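Local coordinates for uncharacterized protein (Bacteroides eggerthii, PDB 4L3R) that is of unknown function but belongs to the DUF4847 family of the calycin clan, whose beta-barrel relatives often bind small hydrophobic ligands, at residues L46-N58 with V66-N78. Numbering follows the deposited sequence.
Sequences LLKITENFTLNFN and VTGTVSAHAVKAN
Thr54 and His73 form the first pair of an antiparallel beta hairpin, strands 54-61 and 66-73, two neighbours in the meandering sheet of this calycin-clan protein. Backbone bonds run both ways between Thr54 and His73, Asn56 and Ser71, and Asn58 and Thr69. At the open end Phe53 and Thr54 both face His73, a G1 beta bulge, and Phe53 N reaches on to Ala74 O (3.0 Å).

The imidazole of His73 ties the bulge to the preceding turn. With CG anti to the backbone N (chi1 175°), the ring sends ND1 to Glu51 O at 2.8 Å; the hydrogen bond is nearly straight (172°), and the acceptor lies in the ring plane, while ND1 sits well above the plane of the Glu51 carbonyl. NE2 makes a weak, bent bond to Val75 O. A leucine in its place would probably leave Glu51 O without this donor and the turn with one tether fewer to the strand.

Apolar contacts occupy the opposite face. Val70 divides its methyls, CG1 against Leu55 CD1 (3.5 Å) and CG2 against the Phe57 ring at CE2 (3.4 Å). Beyond the bulge, Val75 CG2 meets Phe53 CZ at 3.5 Å, and Phe111 of helix 106-116 packs edge-to-face with that phenylalanine.

On the His73 face, Thr69 OG1 also bonds Asp81, and one water joins Asn58 OD1 (3.1 Å), Thr69 OG1 (2.7 Å) and Ser71 OG (2.9 Å).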
ATOM      1  N   LEU B  46      -6.887 -11.581 -28.322  1.00 59.69           N
ATOM      2  CA  LEU B  46      -6.980 -11.774 -26.871  1.00 57.77           C
ATOM      3  C   LEU B  46      -6.361 -10.579 -26.134  1.00 58.68           C
ATOM      4  O   LEU B  46      -6.856 -10.209 -25.072  1.00 58.01           O
ATOM      5  CB  LEU B  46      -6.301 -13.088 -26.443  1.00 55.86           C
ATOM      6  CG  LEU B  46      -7.036 -14.356 -26.895  1.00 61.97           C
ATOM      7  CD1 LEU B  46      -6.139 -15.562 -26.824  1.00 60.19           C
ATOM      8  CD2 LEU B  46      -8.302 -14.590 -26.071  1.00 65.80           C
ATOM      9  N   LEU B  47      -5.314  -9.951 -26.712  1.00 53.67           N
ATOM     10  CA  LEU B  47      -4.665  -8.778 -26.122  1.00 52.20           C
ATOM     11  C   LEU B  47      -5.564  -7.534 -26.185  1.00 60.02           C
ATOM     12  O   LEU B  47      -5.413  -6.662 -25.333  1.00 60.11           O
ATOM     13  CB  LEU B  47      -3.322  -8.499 -26.821  1.00 51.06           C
ATOM     14  CG  LEU B  47      -2.437  -7.390 -26.240  1.00 54.89           C
ATOM     15  CD1 LEU B  47      -2.037  -7.698 -24.805  1.00 53.08           C
ATOM     16  CD2 LEU B  47      -1.199  -7.192 -27.094  1.00 57.71           C
ATOM     17  N   LYS B  48      -6.485  -7.432 -27.174  1.00 60.25           N
ATOM     18  CA  LYS B  48      -7.420  -6.289 -27.270  1.00 63.14           C
ATOM     19  C   LYS B  48      -8.443  -6.284 -26.114  1.00 68.56           C
ATOM     20  O   LYS B  48      -8.991  -5.219 -25.807  1.00 70.22           O
ATOM     21  CB  LYS B  48      -8.187  -6.278 -28.610  1.00 67.97           C
ATOM     22  CG  LYS B  48      -7.385  -5.772 -29.804  1.00 83.03           C
ATOM     23  CD  LYS B  48      -8.220  -5.821 -31.092  1.00 95.58           C
ATOM     24  CE  LYS B  48      -7.453  -5.389 -32.325  1.00108.75           C
ATOM     25  NZ  LYS B  48      -6.665  -6.500 -32.925  1.00114.91           N
ATOM     26  N   ILE B  49      -8.731  -7.459 -25.500  1.00 64.00           N
ATOM     27  CA  ILE B  49      -9.683  -7.545 -24.389  1.00 65.01           C
ATOM     28  C   ILE B  49      -9.075  -6.801 -23.199  1.00 67.19           C
ATOM     29  O   ILE B  49      -7.936  -7.076 -22.826  1.00 64.31           O
ATOM     30  CB  ILE B  49     -10.061  -9.016 -24.056  1.00 67.78           C
ATOM     31  CG1 ILE B  49     -10.844  -9.651 -25.234  1.00 70.90           C
ATOM     32  CG2 ILE B  49     -10.895  -9.087 -22.763  1.00 69.73           C
ATOM     33  CD1 ILE B  49     -10.944 -11.182 -25.215  1.00 77.30           C
ATOM     34  N   THR B  50      -9.831  -5.852 -22.626  1.00 66.30           N
ATOM     35  CA  THR B  50      -9.385  -4.970 -21.536  1.00 65.82           C
ATOM     36  C   THR B  50      -8.784  -5.724 -20.341  1.00 66.74           C
ATOM     37  O   THR B  50      -7.692  -5.391 -19.907  1.00 62.34           O
ATOM     38  CB  THR B  50     -10.571  -4.097 -21.058  1.00 74.94           C
ATOM     39  OG1 THR B  50     -11.064  -3.364 -22.181  1.00 77.02           O
ATOM     40  CG2 THR B  50     -10.182  -3.120 -19.938  1.00 70.52           C
ATOM     41  N   GLU B  51      -9.510  -6.708 -19.813  1.00 66.22           N
ATOM     42  CA  GLU B  51      -9.100  -7.466 -18.628  1.00 64.61           C
ATOM     43  C   GLU B  51      -7.926  -8.431 -18.869  1.00 64.05           C
ATOM     44  O   GLU B  51      -7.354  -8.887 -17.885  1.00 62.61           O
ATOM     45  CB  GLU B  51     -10.296  -8.242 -18.016  1.00 69.10           C
ATOM     46  CG  GLU B  51     -10.936  -9.305 -18.907  1.00 86.67           C
ATOM     47  CD  GLU B  51     -12.193  -8.890 -19.650  1.00116.40           C
ATOM     48  OE1 GLU B  51     -12.269  -7.718 -20.085  1.00107.48           O
ATOM     49  OE2 GLU B  51     -13.068  -9.760 -19.863  1.00120.31           O
ATOM     50  N   ASN B  52      -7.557  -8.753 -20.127  1.00 59.16           N
ATOM     51  CA  ASN B  52      -6.448  -9.683 -20.408  1.00 54.96           C
ATOM     52  C   ASN B  52      -5.085  -8.995 -20.404  1.00 55.14           C
ATOM     53  O   ASN B  52      -4.964  -7.835 -20.802  1.00 55.47           O
ATOM     54  CB  ASN B  52      -6.651 -10.389 -21.747  1.00 52.79           C
ATOM     55  CG  ASN B  52      -7.856 -11.295 -21.779  1.00 62.58           C
ATOM     56  OD1 ASN B  52      -8.483 -11.556 -20.762  1.00 61.28           O
ATOM     57  ND2 ASN B  52      -8.203 -11.817 -22.950  1.00 55.39           N
ATOM     58  N   PHE B  53      -4.053  -9.741 -19.956  1.00 48.59           N
ATOM     59  CA  PHE B  53      -2.655  -9.313 -19.865  1.00 45.97           C
ATOM     60  C   PHE B  53      -2.509  -8.046 -19.011  1.00 50.51           C
ATOM     61  O   PHE B  53      -1.893  -7.062 -19.431  1.00 49.47           O
ATOM     62  CB  PHE B  53      -2.032  -9.126 -21.258  1.00 47.32           C
ATOM     63  CG  PHE B  53      -2.124 -10.355 -22.132  1.00 47.71           C
ATOM     64  CD1 PHE B  53      -1.115 -11.308 -22.123  1.00 48.32           C
ATOM     65  CD2 PHE B  53      -3.209 -10.549 -22.975  1.00 50.35           C
ATOM     66  CE1 PHE B  53      -1.214 -12.454 -22.907  1.00 48.88           C
ATOM     67  CE2 PHE B  53      -3.302 -11.690 -23.770  1.00 52.77           C
ATOM     68  CZ  PHE B  53      -2.296 -12.628 -23.744  1.00 49.49           C
ATOM     69  N   THR B  54      -3.075  -8.093 -17.795  1.00 48.32           N
ATOM     70  CA  THR B  54      -3.009  -6.989 -16.843  1.00 48.44           C
ATOM     71  C   THR B  54      -2.061  -7.347 -15.695  1.00 50.55           C
ATOM     72  O   THR B  54      -1.803  -8.527 -15.437  1.00 48.77           O
ATOM     73  CB  THR B  54      -4.392  -6.636 -16.319  1.00 56.62           C
ATOM     74  OG1 THR B  54      -4.952  -7.765 -15.646  1.00 59.97           O
ATOM     75  CG2 THR B  54      -5.320  -6.144 -17.409  1.00 54.76           C
ATOM     76  N   LEU B  55      -1.551  -6.323 -15.015  1.00 47.18           N
ATOM     77  CA  LEU B  55      -0.635  -6.465 -13.883  1.00 46.73           C
ATOM     78  C   LEU B  55      -1.004  -5.412 -12.841  1.00 52.67           C
ATOM     79  O   LEU B  55      -1.254  -4.259 -13.192  1.00 54.00           O
ATOM     80  CB  LEU B  55       0.819  -6.321 -14.378  1.00 46.09           C
ATOM     81  CG  LEU B  55       1.942  -6.210 -13.333  1.00 50.20           C
ATOM     82  CD1 LEU B  55       2.161  -7.539 -12.622  1.00 49.60           C
ATOM     83  CD2 LEU B  55       3.241  -5.799 -13.999  1.00 51.12           C
ATOM     84  N   ASN B  56      -1.111  -5.821 -11.575  1.00 48.25           N
ATOM     85  CA  ASN B  56      -1.496  -4.924 -10.492  1.00 48.82           C
ATOM     86  C   ASN B  56      -0.581  -5.092  -9.298  1.00 52.18           C
ATOM     87  O   ASN B  56      -0.365  -6.213  -8.837  1.00 50.70           O
ATOM     88  CB  ASN B  56      -2.939  -5.213 -10.055  1.00 48.30           C
ATOM     89  CG  ASN B  56      -3.982  -4.703 -11.004  1.00 62.39           C
ATOM     90  OD1 ASN B  56      -4.473  -5.441 -11.856  1.00 59.66           O
ATOM     91  ND2 ASN B  56      -4.375  -3.444 -10.864  1.00 50.93           N
ATOM     92  N   PHE B  57      -0.059  -3.979  -8.796  1.00 49.95           N
ATOM     93  CA  PHE B  57       0.739  -3.925  -7.579  1.00 50.35           C
ATOM     94  C   PHE B  57      -0.215  -3.465  -6.503  1.00 57.28           C
ATOM     95  O   PHE B  57      -0.739  -2.358  -6.607  1.00 57.57           O
ATOM     96  CB  PHE B  57       1.925  -2.979  -7.752  1.00 51.76           C
ATOM     97  CG  PHE B  57       2.946  -3.523  -8.717  1.00 51.47           C
ATOM     98  CD1 PHE B  57       2.786  -3.363 -10.085  1.00 53.61           C
ATOM     99  CD2 PHE B  57       4.047  -4.225  -8.263  1.00 52.30           C
ATOM    100  CE1 PHE B  57       3.731  -3.858 -10.975  1.00 53.52           C
ATOM    101  CE2 PHE B  57       4.996  -4.715  -9.154  1.00 54.26           C
ATOM    102  CZ  PHE B  57       4.837  -4.526 -10.505  1.00 52.51           C
ATOM    103  N   ASN B  58      -0.549  -4.336  -5.547  1.00 56.56           N
ATOM    104  CA  ASN B  58      -1.516  -3.987  -4.501  1.00 59.81           C
ATOM    105  C   ASN B  58      -0.987  -4.240  -3.116  1.00 66.85           C
ATOM    106  O   ASN B  58      -0.096  -5.070  -2.924  1.00 65.28           O
ATOM    107  CB  ASN B  58      -2.811  -4.795  -4.656  1.00 59.91           C
ATOM    108  CG  ASN B  58      -3.408  -4.809  -6.037  1.00 78.79           C
ATOM    109  OD1 ASN B  58      -3.507  -5.860  -6.672  1.00 71.64           O
ATOM    110  ND2 ASN B  58      -3.869  -3.656  -6.505  1.00 73.35           N
ATOM    111  N   VAL B  66      -0.178  -5.680   6.715  1.00 69.61           N
ATOM    112  CA  VAL B  66      -0.367  -5.222   5.340  1.00 65.50           C
ATOM    113  C   VAL B  66       0.958  -5.331   4.574  1.00 66.75           C
ATOM    114  O   VAL B  66       1.975  -4.800   5.020  1.00 65.54           O
ATOM    115  CB  VAL B  66      -0.964  -3.791   5.311  1.00 69.14           C
ATOM    116  CG1 VAL B  66      -1.018  -3.227   3.889  1.00 66.13           C
ATOM    117  CG2 VAL B  66      -2.351  -3.784   5.943  1.00 71.98           C
ATOM    118  N   THR B  67       0.937  -6.032   3.425  1.00 62.47           N
ATOM    119  CA  THR B  67       2.118  -6.211   2.571  1.00 60.73           C
ATOM    120  C   THR B  67       1.792  -5.899   1.110  1.00 61.33           C
ATOM    121  O   THR B  67       0.663  -6.100   0.676  1.00 60.09           O
ATOM    122  CB  THR B  67       2.674  -7.654   2.673  1.00 70.06           C
ATOM    123  OG1 THR B  67       1.783  -8.550   2.016  1.00 70.20           O
ATOM    124  CG2 THR B  67       2.903  -8.105   4.116  1.00 73.31           C
ATOM    125  N   GLY B  68       2.801  -5.443   0.374  1.00 56.78           N
ATOM    126  CA  GLY B  68       2.696  -5.183  -1.056  1.00 54.61           C
ATOM    127  C   GLY B  68       2.936  -6.473  -1.819  1.00 57.17           C
ATOM    128  O   GLY B  68       3.911  -7.178  -1.541  1.00 55.40           O
ATOM    129  N   THR B  69       2.024  -6.819  -2.744  1.00 54.22           N
ATOM    130  CA  THR B  69       2.108  -8.041  -3.548  1.00 53.17           C
ATOM    131  C   THR B  69       1.817  -7.736  -5.006  1.00 56.27           C
ATOM    132  O   THR B  69       1.414  -6.620  -5.340  1.00 56.39           O
ATOM    133  CB  THR B  69       1.116  -9.107  -3.038  1.00 60.61           C
ATOM    134  OG1 THR B  69      -0.212  -8.614  -3.176  1.00 64.71           O
ATOM    135  CG2 THR B  69       1.379  -9.528  -1.609  1.00 59.36           C
ATOM    136  N   VAL B  70       2.014  -8.739  -5.867  1.00 51.04           N
ATOM    137  CA  VAL B  70       1.751  -8.629  -7.299  1.00 49.47           C
ATOM    138  C   VAL B  70       0.630  -9.580  -7.680  1.00 50.95           C
ATOM    139  O   VAL B  70       0.630 -10.743  -7.273  1.00 49.69           O
ATOM    140  CB  VAL B  70       3.021  -8.909  -8.143  1.00 52.71           C
ATOM    141  CG1 VAL B  70       2.677  -9.228  -9.598  1.00 52.78           C
ATOM    142  CG2 VAL B  70       3.948  -7.726  -8.098  1.00 52.68           C
ATOM    143  N   SER B  71      -0.289  -9.082  -8.502  1.00 46.67           N
ATOM    144  CA  SER B  71      -1.372  -9.860  -9.091  1.00 47.04           C
ATOM    145  C   SER B  71      -1.336  -9.631 -10.595  1.00 49.68           C
ATOM    146  O   SER B  71      -1.003  -8.536 -11.035  1.00 48.97           O
ATOM    147  CB  SER B  71      -2.726  -9.458  -8.511  1.00 51.61           C
ATOM    148  OG  SER B  71      -2.888  -9.941  -7.189  1.00 62.38           O
ATOM    149  N   ALA B  72      -1.645 -10.651 -11.376  1.00 46.62           N
ATOM    150  CA  ALA B  72      -1.669 -10.515 -12.823  1.00 45.92           C
ATOM    151  C   ALA B  72      -2.675 -11.461 -13.425  1.00 51.45           C
ATOM    152  O   ALA B  72      -2.975 -12.513 -12.858  1.00 52.13           O
ATOM    153  CB  ALA B  72      -0.292 -10.775 -13.413  1.00 44.53           C
ATOM    154  N   HIS B  73      -3.219 -11.071 -14.562  1.00 48.92           N
ATOM    155  CA  HIS B  73      -4.160 -11.900 -15.295  1.00 50.37           C
ATOM    156  C   HIS B  73      -3.704 -11.939 -16.733  1.00 52.65           C
ATOM    157  O   HIS B  73      -3.526 -10.884 -17.333  1.00 51.20           O
ATOM    158  CB  HIS B  73      -5.588 -11.364 -15.169  1.00 53.54           C
ATOM    159  CG  HIS B  73      -6.568 -12.127 -16.003  1.00 59.33           C
ATOM    160  ND1 HIS B  73      -7.299 -11.509 -16.991  1.00 62.79           N
ATOM    161  CD2 HIS B  73      -6.844 -13.452 -16.026  1.00 62.33           C
ATOM    162  CE1 HIS B  73      -8.042 -12.453 -17.542  1.00 64.15           C
ATOM    163  NE2 HIS B  73      -7.784 -13.643 -17.007  1.00 64.31           N
ATOM    164  N   ALA B  74      -3.470 -13.144 -17.267  1.00 49.02           N
ATOM    165  CA  ALA B  74      -3.099 -13.330 -18.662  1.00 47.99           C
ATOM    166  C   ALA B  74      -4.395 -13.537 -19.465  1.00 51.76           C
ATOM    167  O   ALA B  74      -5.006 -12.541 -19.834  1.00 51.25           O
ATOM    168  CB  ALA B  74      -2.143 -14.502 -18.805  1.00 48.08           C
ATOM    169  N   VAL B  75      -4.839 -14.785 -19.704  1.00 49.47           N
ATOM    170  CA  VAL B  75      -6.092 -15.056 -20.416  1.00 51.84           C
ATOM    171  C   VAL B  75      -6.910 -16.002 -19.537  1.00 59.60           C
ATOM    172  O   VAL B  75      -7.891 -15.568 -18.931  1.00 62.13           O
ATOM    173  CB  VAL B  75      -5.842 -15.605 -21.851  1.00 56.03           C
ATOM    174  CG1 VAL B  75      -7.167 -15.944 -22.548  1.00 58.57           C
ATOM    175  CG2 VAL B  75      -5.038 -14.605 -22.678  1.00 53.73           C
ATOM    176  N   LYS B  76      -6.489 -17.270 -19.427  1.00 57.45           N
ATOM    177  CA  LYS B  76      -7.141 -18.272 -18.577  1.00 60.41           C
ATOM    178  C   LYS B  76      -6.422 -18.431 -17.222  1.00 63.78           C
ATOM    179  O   LYS B  76      -7.017 -18.992 -16.304  1.00 67.16           O
ATOM    180  CB  LYS B  76      -7.189 -19.631 -19.297  1.00 64.53           C
ATOM    181  CG  LYS B  76      -7.897 -19.568 -20.641  1.00 74.05           C
ATOM    182  CD  LYS B  76      -8.240 -20.942 -21.205  1.00 81.59           C
ATOM    183  CE  LYS B  76      -7.024 -21.774 -21.517  1.00 86.77           C
ATOM    184  NZ  LYS B  76      -7.361 -22.963 -22.349  1.00 95.85           N
ATOM    185  N   ALA B  77      -5.168 -17.942 -17.081  1.00 56.31           N
ATOM    186  CA  ALA B  77      -4.412 -18.097 -15.840  1.00 55.20           C
ATOM    187  C   ALA B  77      -4.272 -16.778 -15.074  1.00 57.03           C
ATOM    188  O   ALA B  77      -4.257 -15.698 -15.666  1.00 53.67           O
ATOM    189  CB  ALA B  77      -3.035 -18.668 -16.129  1.00 54.39           C
ATOM    190  N   ASN B  78      -4.144 -16.898 -13.746  1.00 55.46           N
ATOM    191  CA  ASN B  78      -3.991 -15.777 -12.823  1.00 54.32           C
ATOM    192  C   ASN B  78      -2.805 -15.956 -11.901  1.00 55.77           C
ATOM    193  O   ASN B  78      -2.500 -17.073 -11.496  1.00 56.38           O
ATOM    194  CB  ASN B  78      -5.247 -15.642 -11.936  1.00 54.72           C
ATOM    195  CG  ASN B  78      -6.436 -15.067 -12.646  1.00 82.23           C
ATOM    196  OD1 ASN B  78      -6.527 -13.855 -12.846  1.00 75.09           O
ATOM    197  ND2 ASN B  78      -7.378 -15.910 -13.049  1.00 79.69           N
TER
HETATM  198  O   HOH W   1      -1.656  -8.045  -5.435  1.00 69.64           O